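Local coordinates for hypothetical methylmalonyl-CoA decarboxylase alpha subunit (Sulfolobus tokodaii, PDB 1X0U), which is of unknown function but belongs to the carboxyl transferase family, with a crotonase-type fold, and is found as an assembly of six chains, at residues I169-A174 and D194-F199; I188-G193 and G230-M235; T201-T206 and V214-L219. All coordinates share one frame; numbering follows the deposited sequence.

Interaction 1: I169-A174 and D194-F199; sequences IMAGPA and DAYYMF
M170 and M198 cross obliquely on the buried flank of a two-stranded parallel sheet, strands 173-175 and 197-199, which is the small second sheet that accompanies the large one in the crotonase-type fold. Here the packing is tight. M170 CG lies only 3.3 Å from M198 CE, closer than two carbons normally approach. M198 CG leaves from between the backbone N and the carbonyl carbon (chi1 64°), and the bend at chi3 (121°) carries CE to M170 CG. Flexible thioethers suit this interior, where M198 also packs on M190 and on I384 of a neighbouring subunit. On the same face A174 has just a methyl, so its CB can sit 3.9 Å from M198 CB.

The ladder itself is short. Y197 N donates to G172 O, A174 N to Y197 O, and F199 N to A174 O; the M198 CA also closes on A174 O, at 3.0 Å. P173 sits where its nitrogen faces away from Y197, and a residue lacking an N-H therefore costs the ladder no bond. G172 runs nearly fully extended into this proline, and the lack of a side chain leaves room for P173 CD. Upstream, Y196 brings the edge of its ring against the backbone of A171, with CD2 3.3 Å from A171 C, while its buried hydroxyl is satisfied by E239.

The face carrying P173 and Y197 is the more exposed to solvent, although its contact is close. The Y197 ring takes P173 on one face and is stacked with F216. The P173 contact is a CH-pi interaction: CB stands 3.6 Å from the Y197 ring centroid, 29° off the normal, and is displaced toward the rim, where P173 CB comes within 3.2 Å of Y197 CZ.

Interaction 2: I188-G193 and G230-M235; sequences IIMIKG and GVVHFM
H233 has CG anti to its carbonyl carbon (chi1 -58°), and chi2 of 87° turns the ring to present ND1 to I188. I188 N donates to H233 ND1 at 2.8 Å, from 24° out of the ring plane. A histidine suits this end of the strand because its side chain accepts a buried N-H just where the loop 230-233 has not yet entered the parallel ladder. The carbonyl of I188 is gripped twice: H233 N reaches I188 O at 2.9 Å in the carbonyl plane, and F234 N takes the same oxygen. One step on, M190 N meets F234 O at 2.9 Å in a nearly linear bond, fixing the parallel register of I189 with F234.

I189 and F234 lie on one face, M190 and M235 on the other. I189 CG1 touches F234 CD1 at 3.5 Å, while M190 brings SD to 3.7 Å from CG2 of V232 in the loop. At the partly exposed end the aliphatic stem of K192 crosses M235 at about a right angle, with CD 3.3 Å from M235 SD, and its ammonium goes on to a salt bridge with D237.

Strand 234-236 ends the large sheet within this chain, beside 187-191. Helix 239-252 packs on I189 and F234, helix 222-229 on V232 and M235, and strand 166-170 flanks 187-191 on its other edge.

Interaction 3: T201-T206 and V214-L219; sequences TGPEIT and VSFQDL
P203 drives its ring between V214, F216 and L219, joining the first turns of two short helices, 203-208 and 216-220. Its CB, the start of the ring, rests against the backbone carbonyl of V214, 3.3 Å from V214 O. CG reaches farthest into the contact: it lies 3.4 Å from F216 CD1 and 3.6 Å from L219 CD2, wedged between an aromatic edge and a methyl. CD closes the ring beside the same edge, 3.5 Å from F216 CE1 and in the plane of the phenyl group. The proline therefore meets the rim of F216, and the two side chains cross at about a right angle.

Proline fits this place because the first residue of a helix has no need to donate its N-H within the helix. G202 occupies the N-cap before it, and the lack of a side chain leaves space for E204 OE1. E204 bends at chi2, which turns CD back, and its OE1 lies at the edge of F216, 4.1 Å from F216 CE1. L219 CD2 also comes within 3.4 Å of T201 O. T206 OG1 donates to P203 O at 2.7 Å, with a weak second bond to E212 O.

On another side a neighbouring subunit closes in: its P374 packs on T201 and T206, its T376 on V214 and L219, and its Y380 hydroxyl is hydrogen-bonded to D218 O. Within the chain, strand 197-199 lies against helix 216-220, with F199 packing on F216 and L219.

How the interactions relate
From the N terminus, 169-174 comes first and 188-193 next. Interaction 1 closes when 194-199 returns to 169-174; because 188-193 lies inside that loop and pairs with 230-235 beyond it, interactions 1 and 2 cross. Interaction 3 opens with 201-206, closes with 214-219 after a short excursion, and falls wholly within the longer span of interaction 2. Strands 166-170 and 187-191, neighbours in the large sheet, bind interaction 1 to interaction 2, with a probable hydrogen bond from M170 N to I189 O. Q217 bridges from helix 216-220 of interaction 3 to Y196 O. All three reach a neighbouring subunit.

Interaction 1: I169-A174 and D194-F199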
loop_
_atom_site.group_PDB
_atom_site.type_symbol
_atom_site.label_atom_id
_atom_site.label_comp_id
_atom_site.label_asym_id
_atom_site.label_seq_id
_atom_site.Cartn_x
_atom_site.Cartn_y
_atom_site.Cartn_z
ATOM N N ILE A 169 22.911 -22.616 18.407
ATOM C CA ILE A 169 24.075 -23.064 19.163
ATOM C C ILE A 169 24.072 -24.551 18.886
ATOM O O ILE A 169 23.143 -25.260 19.289
ATOM C CB ILE A 169 23.936 -22.851 20.688
ATOM C CG1 ILE A 169 23.883 -21.359 21.013
ATOM C CG2 ILE A 169 25.121 -23.490 21.419
ATOM C CD1 ILE A 169 23.767 -21.094 22.495
ATOM N N MET A 170 25.067 -25.015 18.143
ATOM C CA MET A 170 25.172 -26.432 17.846
ATOM C C MET A 170 25.917 -27.049 19.028
ATOM O O MET A 170 27.141 -26.958 19.115
ATOM C CB MET A 170 25.952 -26.655 16.543
ATOM C CG MET A 170 26.210 -28.126 16.213
ATOM S SD MET A 170 24.717 -29.121 16.384
ATOM C CE MET A 170 23.606 -28.161 15.255
ATOM N N ALA A 171 25.174 -27.643 19.956
ATOM C CA ALA A 171 25.791 -28.248 21.135
ATOM C C ALA A 171 25.486 -29.742 21.217
ATOM O O ALA A 171 25.230 -30.276 22.301
ATOM C CB ALA A 171 25.307 -27.527 22.405
ATOM N N GLY A 172 25.535 -30.410 20.065
ATOM C CA GLY A 172 25.252 -31.834 20.010
ATOM C C GLY A 172 25.830 -32.527 18.786
ATOM O O GLY A 172 26.602 -31.921 18.048
ATOM N N PRO A 173 25.480 -33.806 18.552
ATOM C CA PRO A 173 25.931 -34.638 17.432
ATOM C C PRO A 173 24.882 -34.732 16.322
ATOM O O PRO A 173 24.249 -35.770 16.147
ATOM C CB PRO A 173 26.155 -35.980 18.099
ATOM C CG PRO A 173 24.973 -36.057 19.009
ATOM C CD PRO A 173 24.815 -34.640 19.572
ATOM N N ALA A 174 24.723 -33.656 15.564
ATOM C CA ALA A 174 23.742 -33.604 14.492
ATOM C C ALA A 174 24.082 -34.388 13.222
ATOM O O ALA A 174 25.180 -34.263 12.660
ATOM C CB ALA A 174 23.455 -32.143 14.130
ATOM N N ASP A 194 34.673 -33.743 21.239
ATOM C CA ASP A 194 34.249 -35.059 20.786
ATOM C C ASP A 194 32.740 -35.180 20.623
ATOM O O ASP A 194 32.270 -35.848 19.705
ATOM C CB ASP A 194 34.721 -36.128 21.773
ATOM C CG ASP A 194 34.314 -37.516 21.346
ATOM O OD1 ASP A 194 34.867 -38.010 20.342
ATOM O OD2 ASP A 194 33.432 -38.107 21.999
ATOM N N ALA A 195 32.001 -34.536 21.525
ATOM C CA ALA A 195 30.538 -34.563 21.549
ATOM C C ALA A 195 29.802 -33.638 20.571
ATOM O O ALA A 195 28.571 -33.661 20.500
ATOM C CB ALA A 195 30.061 -34.271 22.949
ATOM N N TYR A 196 30.531 -32.830 19.816
ATOM C CA TYR A 196 29.865 -31.923 18.892
ATOM C C TYR A 196 30.313 -32.107 17.455
ATOM O O TYR A 196 31.499 -32.124 17.162
ATOM C CB TYR A 196 30.110 -30.470 19.300
ATOM C CG TYR A 196 30.013 -30.231 20.780
ATOM C CD1 TYR A 196 31.148 -30.277 21.591
ATOM C CD2 TYR A 196 28.785 -29.964 21.380
ATOM C CE1 TYR A 196 31.056 -30.056 22.969
ATOM C CE2 TYR A 196 28.685 -29.748 22.746
ATOM C CZ TYR A 196 29.819 -29.791 23.536
ATOM O OH TYR A 196 29.713 -29.532 24.884
ATOM N N TYR A 197 29.349 -32.245 16.560
ATOM C CA TYR A 197 29.648 -32.395 15.152
ATOM C C TYR A 197 28.375 -32.302 14.350
ATOM O O TYR A 197 27.283 -32.259 14.907
ATOM C CB TYR A 197 30.339 -33.735 14.890
ATOM C CG TYR A 197 29.583 -34.962 15.359
ATOM C CD1 TYR A 197 28.499 -35.460 14.638
ATOM C CD2 TYR A 197 30.006 -35.676 16.494
ATOM C CE1 TYR A 197 27.856 -36.645 15.020
ATOM C CE2 TYR A 197 29.370 -36.859 16.887
ATOM C CZ TYR A 197 28.298 -37.339 16.141
ATOM O OH TYR A 197 27.674 -38.511 16.506
ATOM N N MET A 198 28.516 -32.221 13.042
ATOM C CA MET A 198 27.349 -32.198 12.187
ATOM C C MET A 198 27.706 -32.566 10.766
ATOM O O MET A 198 28.731 -32.142 10.230
ATOM C CB MET A 198 26.594 -30.850 12.272
ATOM C CG MET A 198 27.267 -29.578 11.800
ATOM S SD MET A 198 26.162 -28.136 12.143
ATOM C CE MET A 198 27.122 -27.168 13.148
ATOM N N PHE A 199 26.878 -33.424 10.184
ATOM C CA PHE A 199 27.066 -33.878 8.818
ATOM C C PHE A 199 25.738 -34.382 8.271
ATOM O O PHE A 199 24.879 -34.814 9.032
ATOM C CB PHE A 199 28.142 -34.977 8.742
ATOM C CG PHE A 199 28.079 -35.993 9.853
ATOM C CD1 PHE A 199 29.098 -36.065 10.799
ATOM C CD2 PHE A 199 27.027 -36.897 9.941
ATOM C CE1 PHE A 199 29.072 -37.024 11.816
ATOM C CE2 PHE A 199 26.990 -37.859 10.953
ATOM C CZ PHE A 199 28.016 -37.923 11.893
#

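Interaction 2: I188-G193 and G230-M235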
loop_
_atom_site.group_PDB
_atom_site.type_symbol
_atom_site.label_atom_id
_atom_site.label_comp_id
_atom_site.label_asym_id
_atom_site.label_seq_id
_atom_site.Cartn_x
_atom_site.Cartn_y
_atom_site.Cartn_z
ATOM N N ILE A 188 25.753 -19.772 13.084
ATOM C CA ILE A 188 25.897 -21.039 13.762
ATOM C C ILE A 188 27.106 -20.953 14.697
ATOM O O ILE A 188 28.239 -20.778 14.251
ATOM C CB ILE A 188 26.111 -22.219 12.783
ATOM C CG1 ILE A 188 24.836 -22.490 11.975
ATOM C CG2 ILE A 188 26.465 -23.475 13.567
ATOM C CD1 ILE A 188 24.981 -23.659 11.005
ATOM N N ILE A 189 26.839 -21.040 15.995
ATOM C CA ILE A 189 27.877 -21.028 17.014
ATOM C C ILE A 189 27.985 -22.485 17.461
ATOM O O ILE A 189 27.012 -23.074 17.930
ATOM C CB ILE A 189 27.474 -20.164 18.204
ATOM C CG1 ILE A 189 27.299 -18.713 17.741
ATOM C CG2 ILE A 189 28.518 -20.298 19.310
ATOM C CD1 ILE A 189 26.591 -17.824 18.741
ATOM N N MET A 190 29.166 -23.062 17.298
ATOM C CA MET A 190 29.386 -24.453 17.638
ATOM C C MET A 190 30.550 -24.638 18.598
ATOM O O MET A 190 31.543 -23.914 18.527
ATOM C CB MET A 190 29.649 -25.240 16.353
ATOM C CG MET A 190 29.784 -26.734 16.545
ATOM S SD MET A 190 29.760 -27.553 14.957
ATOM C CE MET A 190 30.268 -29.199 15.407
ATOM N N ILE A 191 30.420 -25.613 19.491
ATOM C CA ILE A 191 31.464 -25.921 20.465
ATOM C C ILE A 191 32.349 -27.023 19.892
ATOM O O ILE A 191 31.854 -27.957 19.269
ATOM C CB ILE A 191 30.867 -26.426 21.800
ATOM C CG1 ILE A 191 29.935 -25.368 22.400
ATOM C CG2 ILE A 191 31.991 -26.748 22.791
ATOM C CD1 ILE A 191 28.566 -25.328 21.788
ATOM N N LYS A 192 33.660 -26.914 20.070
ATOM C CA LYS A 192 34.520 -27.968 19.553
ATOM C C LYS A 192 34.742 -28.997 20.643
ATOM O O LYS A 192 34.915 -28.655 21.804
ATOM C CB LYS A 192 35.862 -27.424 19.018
ATOM C CG LYS A 192 36.456 -26.216 19.727
ATOM C CD LYS A 192 37.527 -25.573 18.828
ATOM C CE LYS A 192 38.044 -24.232 19.366
ATOM N NZ LYS A 192 39.208 -24.388 20.288
ATOM N N GLY A 193 34.696 -30.262 20.251
ATOM C CA GLY A 193 34.875 -31.348 21.190
ATOM C C GLY A 193 34.346 -32.634 20.592
ATOM O O GLY A 193 33.645 -32.627 19.572
ATOM N N GLY A 230 32.806 -23.604 5.995
ATOM C CA GLY A 230 32.162 -22.315 6.150
ATOM C C GLY A 230 30.773 -22.446 6.762
ATOM O O GLY A 230 30.047 -21.460 6.881
ATOM N N VAL A 231 30.406 -23.659 7.164
ATOM C CA VAL A 231 29.090 -23.900 7.745
ATOM C C VAL A 231 28.920 -23.243 9.106
ATOM O O VAL A 231 27.842 -22.761 9.438
ATOM C CB VAL A 231 28.814 -25.416 7.883
ATOM C CG1 VAL A 231 27.525 -25.653 8.638
ATOM C CG2 VAL A 231 28.735 -26.053 6.510
ATOM N N VAL A 232 29.989 -23.235 9.893
ATOM C CA VAL A 232 29.961 -22.649 11.220
ATOM C C VAL A 232 30.507 -21.233 11.164
ATOM O O VAL A 232 31.494 -20.979 10.480
ATOM C CB VAL A 232 30.794 -23.500 12.195
ATOM C CG1 VAL A 232 31.123 -22.706 13.458
ATOM C CG2 VAL A 232 30.008 -24.755 12.552
ATOM N N HIS A 233 29.863 -20.317 11.889
ATOM C CA HIS A 233 30.276 -18.913 11.909
ATOM C C HIS A 233 31.164 -18.574 13.100
ATOM O O HIS A 233 32.019 -17.702 13.008
ATOM C CB HIS A 233 29.044 -17.994 11.893
ATOM C CG HIS A 233 28.160 -18.211 10.710
ATOM N ND1 HIS A 233 27.154 -19.152 10.698
ATOM C CD2 HIS A 233 28.195 -17.681 9.465
ATOM C CE1 HIS A 233 26.611 -19.194 9.494
ATOM N NE2 HIS A 233 27.227 -18.312 8.729
ATOM N N PHE A 234 30.946 -19.258 14.218
ATOM C CA PHE A 234 31.755 -19.045 15.414
ATOM C C PHE A 234 32.071 -20.385 16.039
ATOM O O PHE A 234 31.164 -21.209 16.252
ATOM C CB PHE A 234 31.022 -18.229 16.475
ATOM C CG PHE A 234 30.556 -16.896 16.015
ATOM C CD1 PHE A 234 29.235 -16.706 15.618
ATOM C CD2 PHE A 234 31.420 -15.812 16.016
ATOM C CE1 PHE A 234 28.777 -15.453 15.234
ATOM C CE2 PHE A 234 30.973 -14.561 15.631
ATOM C CZ PHE A 234 29.650 -14.374 15.241
ATOM N N MET A 235 33.351 -20.605 16.328
ATOM C CA MET A 235 33.777 -21.838 16.975
ATOM C C MET A 235 34.233 -21.465 18.371
ATOM O O MET A 235 34.996 -20.523 18.545
ATOM C CB MET A 235 34.922 -22.496 16.215
ATOM C CG MET A 235 35.451 -23.733 16.907
ATOM S SD MET A 235 36.499 -24.703 15.817
ATOM C CE MET A 235 37.946 -23.617 15.696
#

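Interaction 3: T201-T206 and V214-L219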
loop_
_atom_site.group_PDB
_atom_site.type_symbol
_atom_site.label_atom_id
_atom_site.label_comp_id
_atom_site.label_asym_id
_atom_site.label_seq_id
_atom_site.Cartn_x
_atom_site.Cartn_y
_atom_site.Cartn_z
ATOM N N THR A 201 25.300 -36.918 5.974
ATOM C CA THR A 201 25.375 -38.371 5.958
ATOM C C THR A 201 26.464 -38.851 6.913
ATOM O O THR A 201 27.602 -38.390 6.854
ATOM C CB THR A 201 25.709 -38.893 4.555
ATOM O OG1 THR A 201 24.789 -38.341 3.606
ATOM C CG2 THR A 201 25.619 -40.409 4.521
ATOM N N GLY A 202 26.112 -39.785 7.787
ATOM C CA GLY A 202 27.075 -40.300 8.741
ATOM C C GLY A 202 28.217 -41.087 8.123
ATOM O O GLY A 202 28.163 -41.436 6.941
ATOM N N PRO A 203 29.274 -41.379 8.910
ATOM C CA PRO A 203 30.458 -42.131 8.476
ATOM C C PRO A 203 30.126 -43.571 8.072
ATOM O O PRO A 203 30.698 -44.114 7.120
ATOM C CB PRO A 203 31.368 -42.087 9.708
ATOM C CG PRO A 203 30.976 -40.808 10.379
ATOM C CD PRO A 203 29.470 -40.850 10.272
ATOM N N GLU A 204 29.203 -44.179 8.811
ATOM C CA GLU A 204 28.789 -45.552 8.556
ATOM C C GLU A 204 28.355 -45.773 7.108
ATOM O O GLU A 204 28.721 -46.778 6.492
ATOM C CB GLU A 204 27.657 -45.955 9.515
ATOM C CG GLU A 204 26.555 -44.911 9.699
ATOM C CD GLU A 204 26.869 -43.889 10.783
ATOM O OE1 GLU A 204 27.916 -43.218 10.696
ATOM O OE2 GLU A 204 26.064 -43.751 11.728
ATOM N N ILE A 205 27.583 -44.834 6.564
ATOM C CA ILE A 205 27.105 -44.938 5.189
ATOM C C ILE A 205 28.216 -44.619 4.193
ATOM O O ILE A 205 28.357 -45.303 3.173
ATOM C CB ILE A 205 25.915 -43.981 4.917
ATOM C CG1 ILE A 205 24.816 -44.193 5.957
ATOM C CG2 ILE A 205 25.353 -44.230 3.523
ATOM C CD1 ILE A 205 25.117 -43.562 7.300
ATOM N N THR A 206 29.006 -43.586 4.483
ATOM C CA THR A 206 30.103 -43.214 3.591
ATOM C C THR A 206 31.017 -44.432 3.405
ATOM O O THR A 206 31.733 -44.544 2.405
ATOM C CB THR A 206 30.942 -42.032 4.162
ATOM O OG1 THR A 206 31.807 -42.509 5.201
ATOM C CG2 THR A 206 30.033 -40.948 4.735
ATOM N N VAL A 214 36.047 -42.746 8.164
ATOM C CA VAL A 214 36.418 -41.534 8.878
ATOM C C VAL A 214 35.685 -41.367 10.211
ATOM O O VAL A 214 34.562 -41.844 10.390
ATOM C CB VAL A 214 36.183 -40.294 7.975
ATOM C CG1 VAL A 214 34.834 -40.399 7.304
ATOM C CG2 VAL A 214 36.284 -39.010 8.786
ATOM N N SER A 215 36.356 -40.701 11.146
ATOM C CA SER A 215 35.830 -40.421 12.475
ATOM C C SER A 215 34.759 -39.334 12.384
ATOM O O SER A 215 34.660 -38.638 11.372
ATOM C CB SER A 215 36.968 -39.941 13.381
ATOM O OG SER A 215 36.486 -39.524 14.646
ATOM N N PHE A 216 33.964 -39.188 13.441
ATOM C CA PHE A 216 32.916 -38.170 13.457
ATOM C C PHE A 216 33.512 -36.763 13.378
ATOM O O PHE A 216 33.021 -35.919 12.628
ATOM C CB PHE A 216 32.054 -38.289 14.721
ATOM C CG PHE A 216 31.261 -39.567 14.809
ATOM C CD1 PHE A 216 30.733 -40.161 13.668
ATOM C CD2 PHE A 216 31.014 -40.159 16.043
ATOM C CE1 PHE A 216 29.977 -41.319 13.751
ATOM C CE2 PHE A 216 30.258 -41.318 16.137
ATOM C CZ PHE A 216 29.738 -41.898 14.989
ATOM N N GLN A 217 34.570 -36.523 14.151
ATOM C CA GLN A 217 35.243 -35.223 14.173
ATOM C C GLN A 217 35.902 -34.873 12.843
ATOM O O GLN A 217 35.924 -33.709 12.445
ATOM C CB GLN A 217 36.298 -35.194 15.287
ATOM C CG GLN A 217 35.703 -35.159 16.682
ATOM C CD GLN A 217 34.772 -33.977 16.864
ATOM O OE1 GLN A 217 35.205 -32.826 16.867
ATOM N NE2 GLN A 217 33.482 -34.258 17.005
ATOM N N ASP A 218 36.451 -35.873 12.161
ATOM C CA ASP A 218 37.104 -35.634 10.883
ATOM C C ASP A 218 36.098 -35.439 9.755
ATOM O O ASP A 218 36.442 -34.881 8.704
ATOM C CB ASP A 218 38.047 -36.784 10.530
ATOM C CG ASP A 218 39.256 -36.845 11.441
ATOM O OD1 ASP A 218 39.495 -35.862 12.171
ATOM O OD2 ASP A 218 39.975 -37.867 11.418
ATOM N N LEU A 219 34.862 -35.893 9.972
ATOM C CA LEU A 219 33.825 -35.743 8.958
ATOM C C LEU A 219 33.068 -34.428 9.118
ATOM O O LEU A 219 32.789 -33.739 8.130
ATOM C CB LEU A 219 32.838 -36.912 9.012
ATOM C CG LEU A 219 31.765 -36.912 7.911
ATOM C CD1 LEU A 219 32.442 -36.997 6.542
ATOM C CD2 LEU A 219 30.794 -38.083 8.110
#